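Local coordinates for protein light Chain (Clostridium botulinum, PDB 6BVD) that is the protease domain of a mosaic botulinum neurotoxin, a zinc metalloendopeptidase that probably cleaves a neuronal SNARE protein, at residues Y324-D329 and Y334-N339. Sequence-based numbering, arbitrary orientation.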
loop_
_atom_site.group_PDB
_atom_site.type_symbol
_atom_site.label_atom_id
_atom_site.label_comp_id
_atom_site.label_asym_id
_atom_site.label_seq_id
_atom_site.Cartn_x
_atom_site.Cartn_y
_atom_site.Cartn_z
ATOM N N TYR A 324 -10.023 22.435 -22.884
ATOM C CA TYR A 324 -11.159 22.328 -23.794
ATOM C C TYR A 324 -10.737 21.883 -25.176
ATOM O O TYR A 324 -11.563 21.808 -26.066
ATOM C CB TYR A 324 -11.905 23.661 -23.880
ATOM C CG TYR A 324 -12.538 24.031 -22.582
ATOM C CD1 TYR A 324 -13.679 23.355 -22.136
ATOM C CD2 TYR A 324 -12.042 25.081 -21.804
ATOM C CE1 TYR A 324 -14.273 23.672 -20.955
ATOM C CE2 TYR A 324 -12.648 25.425 -20.600
ATOM C CZ TYR A 324 -13.763 24.711 -20.189
ATOM O OH TYR A 324 -14.390 24.990 -19.019
ATOM N N GLN A 325 -9.446 21.593 -25.346
ATOM C CA GLN A 325 -8.883 21.121 -26.609
ATOM C C GLN A 325 -9.210 22.022 -27.769
ATOM O O GLN A 325 -9.560 21.567 -28.876
ATOM C CB GLN A 325 -9.385 19.716 -26.901
ATOM C CG GLN A 325 -8.830 18.704 -25.931
ATOM C CD GLN A 325 -7.367 18.387 -26.213
ATOM O OE1 GLN A 325 -7.066 17.691 -27.186
ATOM N NE2 GLN A 325 -6.459 18.851 -25.345
ATOM N N PHE A 326 -9.104 23.313 -27.509
ATOM C CA PHE A 326 -9.332 24.308 -28.524
ATOM C C PHE A 326 -8.226 24.331 -29.558
ATOM O O PHE A 326 -7.052 24.099 -29.230
ATOM C CB PHE A 326 -9.416 25.708 -27.874
ATOM C CG PHE A 326 -10.663 25.958 -27.064
ATOM C CD1 PHE A 326 -11.868 25.337 -27.371
ATOM C CD2 PHE A 326 -10.619 26.851 -25.972
ATOM C CE1 PHE A 326 -13.018 25.599 -26.601
ATOM C CE2 PHE A 326 -11.754 27.139 -25.213
ATOM C CZ PHE A 326 -12.963 26.511 -25.508
ATOM N N ALA A 327 -8.594 24.692 -30.791
ATOM C CA ALA A 327 -7.638 25.105 -31.816
ATOM C C ALA A 327 -7.175 26.552 -31.570
ATOM O O ALA A 327 -7.947 27.357 -31.071
ATOM C CB ALA A 327 -8.263 25.000 -33.178
ATOM N N LYS A 328 -5.921 26.865 -31.902
ATOM C CA LYS A 328 -5.383 28.232 -31.819
ATOM C C LYS A 328 -4.710 28.609 -33.125
ATOM O O LYS A 328 -3.752 27.946 -33.515
ATOM C CB LYS A 328 -4.393 28.344 -30.669
ATOM C CG LYS A 328 -3.939 29.765 -30.350
ATOM C CD LYS A 328 -2.868 29.736 -29.273
ATOM C CE LYS A 328 -2.521 31.136 -28.745
ATOM N NZ LYS A 328 -1.442 31.050 -27.715
ATOM N N ASP A 329 -5.203 29.622 -33.835
ATOM C CA ASP A 329 -4.614 29.924 -35.146
ATOM C C ASP A 329 -3.366 30.798 -35.013
ATOM O O ASP A 329 -2.940 31.101 -33.895
ATOM C CB ASP A 329 -5.651 30.543 -36.112
ATOM C CG ASP A 329 -6.071 31.975 -35.748
ATOM O OD1 ASP A 329 -5.343 32.698 -35.030
ATOM O OD2 ASP A 329 -7.138 32.393 -36.246
ATOM N N TYR A 334 -8.693 31.530 -30.652
ATOM C CA TYR A 334 -9.175 30.225 -30.211
ATOM C C TYR A 334 -10.484 29.844 -30.908
ATOM O O TYR A 334 -11.346 30.692 -31.143
ATOM C CB TYR A 334 -9.363 30.187 -28.681
ATOM C CG TYR A 334 -8.088 30.467 -27.898
ATOM C CD1 TYR A 334 -7.091 29.506 -27.781
ATOM C CD2 TYR A 334 -7.903 31.684 -27.248
ATOM C CE1 TYR A 334 -5.912 29.755 -27.069
ATOM C CE2 TYR A 334 -6.718 31.950 -26.528
ATOM C CZ TYR A 334 -5.736 30.982 -26.442
ATOM O OH TYR A 334 -4.563 31.241 -25.736
ATOM N N SER A 335 -10.646 28.564 -31.222
ATOM C CA SER A 335 -11.942 28.111 -31.739
ATOM C C SER A 335 -12.126 26.626 -31.459
ATOM O O SER A 335 -11.180 25.961 -31.062
ATOM C CB SER A 335 -12.049 28.372 -33.234
ATOM O OG SER A 335 -11.129 27.565 -33.955
ATOM N N VAL A 336 -13.324 26.097 -31.692
ATOM C CA VAL A 336 -13.520 24.658 -31.530
ATOM C C VAL A 336 -13.163 23.919 -32.824
ATOM O O VAL A 336 -13.623 24.275 -33.913
ATOM C CB VAL A 336 -14.958 24.329 -31.084
ATOM C CG1 VAL A 336 -15.248 22.812 -31.180
ATOM C CG2 VAL A 336 -15.191 24.838 -29.667
ATOM N N ASP A 337 -12.266 22.941 -32.699
ATOM C CA ASP A 337 -11.976 21.963 -33.750
ATOM C C ASP A 337 -12.878 20.737 -33.542
ATOM O O ASP A 337 -12.822 20.118 -32.474
ATOM C CB ASP A 337 -10.494 21.570 -33.717
ATOM C CG ASP A 337 -10.162 20.428 -34.667
ATOM O OD1 ASP A 337 -10.609 19.289 -34.431
ATOM O OD2 ASP A 337 -9.427 20.661 -35.641
ATOM N N LEU A 338 -13.713 20.402 -34.526
ATOM C CA LEU A 338 -14.734 19.372 -34.318
ATOM C C LEU A 338 -14.150 17.991 -34.016
ATOM O O LEU A 338 -14.716 17.233 -33.234
ATOM C CB LEU A 338 -15.661 19.281 -35.533
ATOM C CG LEU A 338 -16.629 20.454 -35.702
ATOM C CD1 LEU A 338 -17.635 20.193 -36.826
ATOM C CD2 LEU A 338 -17.361 20.764 -34.405
ATOM N N ASN A 339 -12.999 17.685 -34.595
ATOM C CA ASN A 339 -12.367 16.384 -34.381
ATOM C C ASN A 339 -11.766 16.294 -32.973
ATOM O O ASN A 339 -11.879 15.260 -32.302
ATOM C CB ASN A 339 -11.294 16.138 -35.435
ATOM C CG ASN A 339 -11.880 15.854 -36.794
ATOM O OD1 ASN A 339 -12.930 15.222 -36.911
ATOM N ND2 ASN A 339 -11.212 16.336 -37.838
HETATM O O HOH W 1 -11.958 21.567 -29.872
HETATM O O HOH W 2 -8.733 28.870 -33.996
HETATM O O HOH W 3 -2.644 29.457 -25.299
HETATM O O HOH W 4 -3.229 33.630 -26.568
#
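Ala327 and Ser335 face each other as an antiparallel hydrogen-bonded pair, with Ala327 N to Ser335 O at 2.9 Å and Ser335 N to Ala327 O at 3.0 Å. Ala327 O also takes a CA-H...O contact from Tyr334. One step on, Lys328 and Tyr334 form the non-hydrogen-bonded pair. Here the lysine chain, fully extended with CG anti to its backbone N (chi1 -171°), runs alongside the tyrosine in the same direction: its CG and CD both lie 3.8 Å from Tyr334 CE1, and CE comes within 3.6 Å of Tyr334 OH. Lys328 NZ and that hydroxyl are joined through water; the phenol donates to one, 2.7 Å from OH and in the plane of the ring, and the ammonium donates to the same oxygen. These strands make a small two-stranded beta hairpin that leaves helix 313-323 by a Schellman motif at Gln325 and runs into helix 338-348, N-capped by Asp337, whose OD1 accepts from Asn339 N (weakly) and from Lys340 N. Where the strands part, a water donates to both Gln325 O and Asp337 O. On the face with Tyr334, the hairpin rests on helices 280-301 and 313-323, the tyrosine touching Leu301, Lys317 and Glu321. Phe326 packs on Ala298, and its CE1 meets Val336 CG2 at 3.8 Å, while Tyr324 CB lies over one face of the Phe326 ring, offset toward its rim. On the other face of the hairpin, Ala327 CB sits 3.9 Å from Ser335 OG, which hydrogen-bonds to another water.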